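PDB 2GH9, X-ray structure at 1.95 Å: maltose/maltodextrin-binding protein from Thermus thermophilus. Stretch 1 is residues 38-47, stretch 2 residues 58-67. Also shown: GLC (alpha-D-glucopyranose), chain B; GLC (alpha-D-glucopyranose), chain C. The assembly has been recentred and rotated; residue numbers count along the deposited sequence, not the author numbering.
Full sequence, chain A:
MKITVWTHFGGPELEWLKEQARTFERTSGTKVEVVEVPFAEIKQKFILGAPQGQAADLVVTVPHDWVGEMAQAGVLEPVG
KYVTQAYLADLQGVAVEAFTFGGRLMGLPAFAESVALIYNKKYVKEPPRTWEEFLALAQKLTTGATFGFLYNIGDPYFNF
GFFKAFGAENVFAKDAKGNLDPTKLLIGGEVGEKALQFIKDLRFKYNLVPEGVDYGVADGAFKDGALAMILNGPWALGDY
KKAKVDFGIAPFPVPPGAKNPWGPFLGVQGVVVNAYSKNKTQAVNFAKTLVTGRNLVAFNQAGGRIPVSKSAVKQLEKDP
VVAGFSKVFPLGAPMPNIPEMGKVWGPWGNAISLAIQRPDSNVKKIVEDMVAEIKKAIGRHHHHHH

Stretch 1 (38-47) PFAEIKQKFI
Stretch 2 58-67: LVVTVPHDWV

Residues 38-47 open with Pro38 (phi/psi -61/139), whose carbonyl O accepts a 3.0 Å hydrogen bond from Glu41 N, and continue as a helix, with Phe46 N to Ile42 O and Ile47 N to Lys43 O both 2.9 Å. Opposing it, Leu58 and Val59 are extended; the chain then turns a corner at Val60, passes a cis peptide before Thr61, runs extended through Pro63 (-76/147), and coils with helical torsions over 64-66, where Trp66 N bonds to Pro63 O at 3.2 Å. No hydrogen bond crosses between the stretches; 438 Å² is buried, essentially by side-chain packing.

Phe39 (chi1 170°, t; chi2 85°) leaves the helix sideways, but its ring reaches across. Trp66 CZ2 lies over one face, 3.8 Å from Phe39 CE1, with centroids 5.2 Å apart and planes at 32°, while Pro63 CG meets the ring edge, 3.8 Å from CE1. The same ring also borders the sugars, Phe39 CZ lying 3.3 Å from O4 of the chain C glucose. Ala40 and Glu41 point away and remain exposed. Ile42 (m, t) points toward the partner, and its branched side chain suits a buried gap: CG2 lies 3.8 Å from Trp66 CZ3 and 4.0 Å from Val59 CG1.

One turn on from Phe39, Lys43 (t, t, p, p) lays its aliphatic chain over the indole, CD 3.7 Å from the five-membered-ring centroid of Trp66; the CA atoms of Lys43 and Trp66 are 7.3 Å apart. Lys43 NZ lies 5.4 Å from the centroid of the Trp66 five-membered ring, at most a weak attraction. Trp66 (chi1 -65°, m; chi2 2°) thus packs broadly against the helix while NE1 donates a 2.8 Å hydrogen bond to O3 of the chain B glucose. Gln44 and Lys45 stay clear. Phe46 (chi1 -156°, t; chi2 81°) closes the contact, CE1 3.4 Å from CG2 of Val59 (t).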

# COMPACT_ATOMS: atom_id res chain seq x y z
N PRO A 38 3.51 -1.79 14.68
CA PRO A 38 2.58 -1.08 13.78
C PRO A 38 3.31 -0.55 12.54
O PRO A 38 4.45 -0.04 12.63
CB PRO A 38 2.06 0.06 14.64
CG PRO A 38 2.46 -0.26 16.05
CD PRO A 38 3.64 -1.13 15.99
N PHE A 39 2.64 -0.68 11.40
CA PHE A 39 3.20 -0.32 10.09
C PHE A 39 3.84 1.07 10.10
O PHE A 39 4.96 1.24 9.61
CB PHE A 39 2.10 -0.39 9.02
CG PHE A 39 2.49 0.18 7.69
CD1 PHE A 39 3.18 -0.59 6.77
CD2 PHE A 39 2.19 1.49 7.37
CE1 PHE A 39 3.54 -0.07 5.54
CE2 PHE A 39 2.57 2.04 6.14
CZ PHE A 39 3.23 1.27 5.23
N ALA A 40 3.14 2.03 10.70
CA ALA A 40 3.55 3.46 10.66
C ALA A 40 4.74 3.80 11.57
O ALA A 40 5.25 4.93 11.56
CB ALA A 40 2.34 4.36 10.99
N GLU A 41 5.18 2.82 12.37
CA GLU A 41 6.32 2.94 13.26
C GLU A 41 7.59 2.19 12.79
O GLU A 41 8.71 2.48 13.26
CB GLU A 41 5.90 2.44 14.64
CG GLU A 41 4.89 3.34 15.30
CD GLU A 41 4.62 3.01 16.74
OE1 GLU A 41 5.40 2.27 17.37
OE2 GLU A 41 3.61 3.47 17.26
N ILE A 42 7.45 1.26 11.85
CA ILE A 42 8.56 0.37 11.48
C ILE A 42 9.75 1.08 10.85
O ILE A 42 10.89 0.83 11.26
CB ILE A 42 8.14 -0.77 10.51
CG1 ILE A 42 7.19 -1.74 11.18
CG2 ILE A 42 9.36 -1.56 10.03
CD1 ILE A 42 6.60 -2.80 10.20
N LYS A 43 9.51 1.93 9.84
CA LYS A 43 10.61 2.56 9.10
C LYS A 43 11.57 3.33 10.04
O LYS A 43 12.79 3.16 9.96
CB LYS A 43 10.08 3.47 7.98
CG LYS A 43 11.21 4.14 7.13
CD LYS A 43 10.77 4.73 5.78
CE LYS A 43 9.68 5.79 5.88
NZ LYS A 43 9.96 6.90 6.82
N GLN A 44 11.01 4.15 10.93
CA GLN A 44 11.81 4.93 11.85
C GLN A 44 12.56 4.01 12.81
O GLN A 44 13.74 4.19 13.06
CB GLN A 44 10.93 5.92 12.64
CG GLN A 44 11.73 6.77 13.65
CD GLN A 44 10.89 7.77 14.39
OE1 GLN A 44 9.86 7.42 14.96
NE2 GLN A 44 11.33 9.02 14.41
N LYS A 45 11.88 2.99 13.32
CA LYS A 45 12.50 2.05 14.24
C LYS A 45 13.71 1.37 13.62
O LYS A 45 14.75 1.20 14.28
CB LYS A 45 11.49 1.00 14.70
CG LYS A 45 10.68 1.41 15.92
CD LYS A 45 9.48 0.48 16.14
CE LYS A 45 9.90 -0.84 16.75
NZ LYS A 45 10.44 -0.65 18.14
N PHE A 46 13.57 0.98 12.35
CA PHE A 46 14.63 0.27 11.63
C PHE A 46 15.78 1.15 11.23
O PHE A 46 16.94 0.77 11.37
CB PHE A 46 14.07 -0.37 10.36
CG PHE A 46 14.87 -1.54 9.87
CD1 PHE A 46 14.71 -2.81 10.46
CD2 PHE A 46 15.75 -1.41 8.81
CE1 PHE A 46 15.41 -3.91 9.98
CE2 PHE A 46 16.46 -2.52 8.34
CZ PHE A 46 16.29 -3.76 8.93
N ILE A 47 15.47 2.30 10.66
CA ILE A 47 16.51 3.23 10.20
C ILE A 47 17.36 3.72 11.39
O ILE A 47 18.60 3.68 11.34
CB ILE A 47 15.91 4.43 9.43
CG1 ILE A 47 15.46 4.01 8.02
CG2 ILE A 47 16.95 5.56 9.33
CD1 ILE A 47 14.81 5.13 7.22
N LEU A 58 15.39 -9.08 10.07
CA LEU A 58 14.68 -8.83 8.82
C LEU A 58 13.32 -8.17 9.06
O LEU A 58 12.81 -8.13 10.18
CB LEU A 58 14.55 -10.11 7.96
CG LEU A 58 13.98 -11.45 8.42
CD1 LEU A 58 13.73 -12.37 7.23
CD2 LEU A 58 14.92 -12.11 9.41
N VAL A 59 12.78 -7.58 7.99
CA VAL A 59 11.43 -7.01 8.03
C VAL A 59 10.65 -7.73 6.96
O VAL A 59 11.07 -7.73 5.80
CB VAL A 59 11.37 -5.49 7.78
CG1 VAL A 59 9.93 -4.96 8.05
CG2 VAL A 59 12.35 -4.74 8.66
N VAL A 60 9.58 -8.39 7.38
CA VAL A 60 8.62 -9.05 6.50
C VAL A 60 7.25 -8.38 6.71
O VAL A 60 6.56 -8.70 7.69
CB VAL A 60 8.51 -10.53 6.86
CG1 VAL A 60 7.51 -11.22 5.94
CG2 VAL A 60 9.89 -11.22 6.78
N THR A 61 6.82 -7.45 5.86
CA THR A 61 7.51 -6.90 4.70
C THR A 61 7.52 -5.37 4.81
O THR A 61 6.82 -4.78 5.65
CB THR A 61 6.77 -7.27 3.40
OG1 THR A 61 5.35 -7.08 3.59
CG2 THR A 61 7.07 -8.74 3.00
N VAL A 62 8.31 -4.73 3.96
CA VAL A 62 8.26 -3.28 3.81
C VAL A 62 7.69 -2.91 2.45
O VAL A 62 7.91 -3.63 1.48
CB VAL A 62 9.68 -2.61 3.95
CG1 VAL A 62 10.30 -2.89 5.34
CG2 VAL A 62 10.64 -3.03 2.76
N PRO A 63 7.00 -1.76 2.35
CA PRO A 63 6.57 -1.25 1.06
C PRO A 63 7.76 -0.64 0.35
O PRO A 63 8.66 -0.10 1.00
CB PRO A 63 5.53 -0.17 1.42
CG PRO A 63 6.02 0.33 2.73
CD PRO A 63 6.62 -0.86 3.45
N HIS A 64 7.78 -0.74 -0.96
CA HIS A 64 8.92 -0.28 -1.74
C HIS A 64 9.22 1.21 -1.71
O HIS A 64 10.34 1.61 -2.04
CB HIS A 64 8.80 -0.76 -3.17
CG HIS A 64 7.88 0.06 -4.03
ND1 HIS A 64 6.57 -0.31 -4.25
CD2 HIS A 64 8.09 1.17 -4.77
CE1 HIS A 64 6.02 0.56 -5.09
NE2 HIS A 64 6.92 1.47 -5.41
N ASP A 65 8.25 2.04 -1.32
CA ASP A 65 8.54 3.48 -1.26
C ASP A 65 9.59 3.80 -0.19
O ASP A 65 10.27 4.82 -0.27
CB ASP A 65 7.25 4.32 -1.10
CG ASP A 65 6.55 4.07 0.19
OD1 ASP A 65 6.03 2.92 0.40
OD2 ASP A 65 6.50 5.03 0.99
N TRP A 66 9.75 2.91 0.79
CA TRP A 66 10.77 3.06 1.83
C TRP A 66 12.23 2.78 1.39
O TRP A 66 13.15 3.09 2.14
CB TRP A 66 10.47 2.09 2.97
CG TRP A 66 9.22 2.31 3.73
CD1 TRP A 66 8.26 3.26 3.50
CD2 TRP A 66 8.77 1.54 4.84
NE1 TRP A 66 7.26 3.14 4.42
CE2 TRP A 66 7.54 2.09 5.26
CE3 TRP A 66 9.29 0.45 5.55
CZ2 TRP A 66 6.82 1.57 6.33
CZ3 TRP A 66 8.57 -0.07 6.61
CH2 TRP A 66 7.35 0.50 7.01
N VAL A 67 12.42 2.22 0.19
CA VAL A 67 13.72 1.63 -0.21
C VAL A 67 14.86 2.66 -0.33
O VAL A 67 15.93 2.47 0.28
CB VAL A 67 13.59 0.74 -1.49
CG1 VAL A 67 14.96 0.45 -2.16
CG2 VAL A 67 12.92 -0.58 -1.11
C1 GLC B . 1.89 4.11 2.14
C2 GLC B . 3.41 4.15 2.10
C3 GLC B . 3.96 4.70 3.41
C4 GLC B . 3.31 6.05 3.69
C5 GLC B . 1.77 5.97 3.69
C6 GLC B . 1.09 7.34 3.84
O2 GLC B . 3.94 2.83 1.86
O3 GLC B . 5.37 4.85 3.31
O4 GLC B . 3.79 6.50 4.96
O5 GLC B . 1.33 5.40 2.45
O6 GLC B . -0.26 7.14 4.29
C1 GLC C . -1.20 -0.01 3.45
C2 GLC C . -0.16 -0.16 2.36
C3 GLC C . 0.98 0.86 2.58
C4 GLC C . 0.47 2.28 2.76
C5 GLC C . -0.63 2.32 3.81
C6 GLC C . -1.27 3.72 3.88
O2 GLC C . 0.39 -1.48 2.40
O3 GLC C . 1.90 0.80 1.52
O4 GLC C . 1.56 3.15 3.14
O5 GLC C . -1.66 1.35 3.51
O6 GLC C . -1.82 3.99 5.18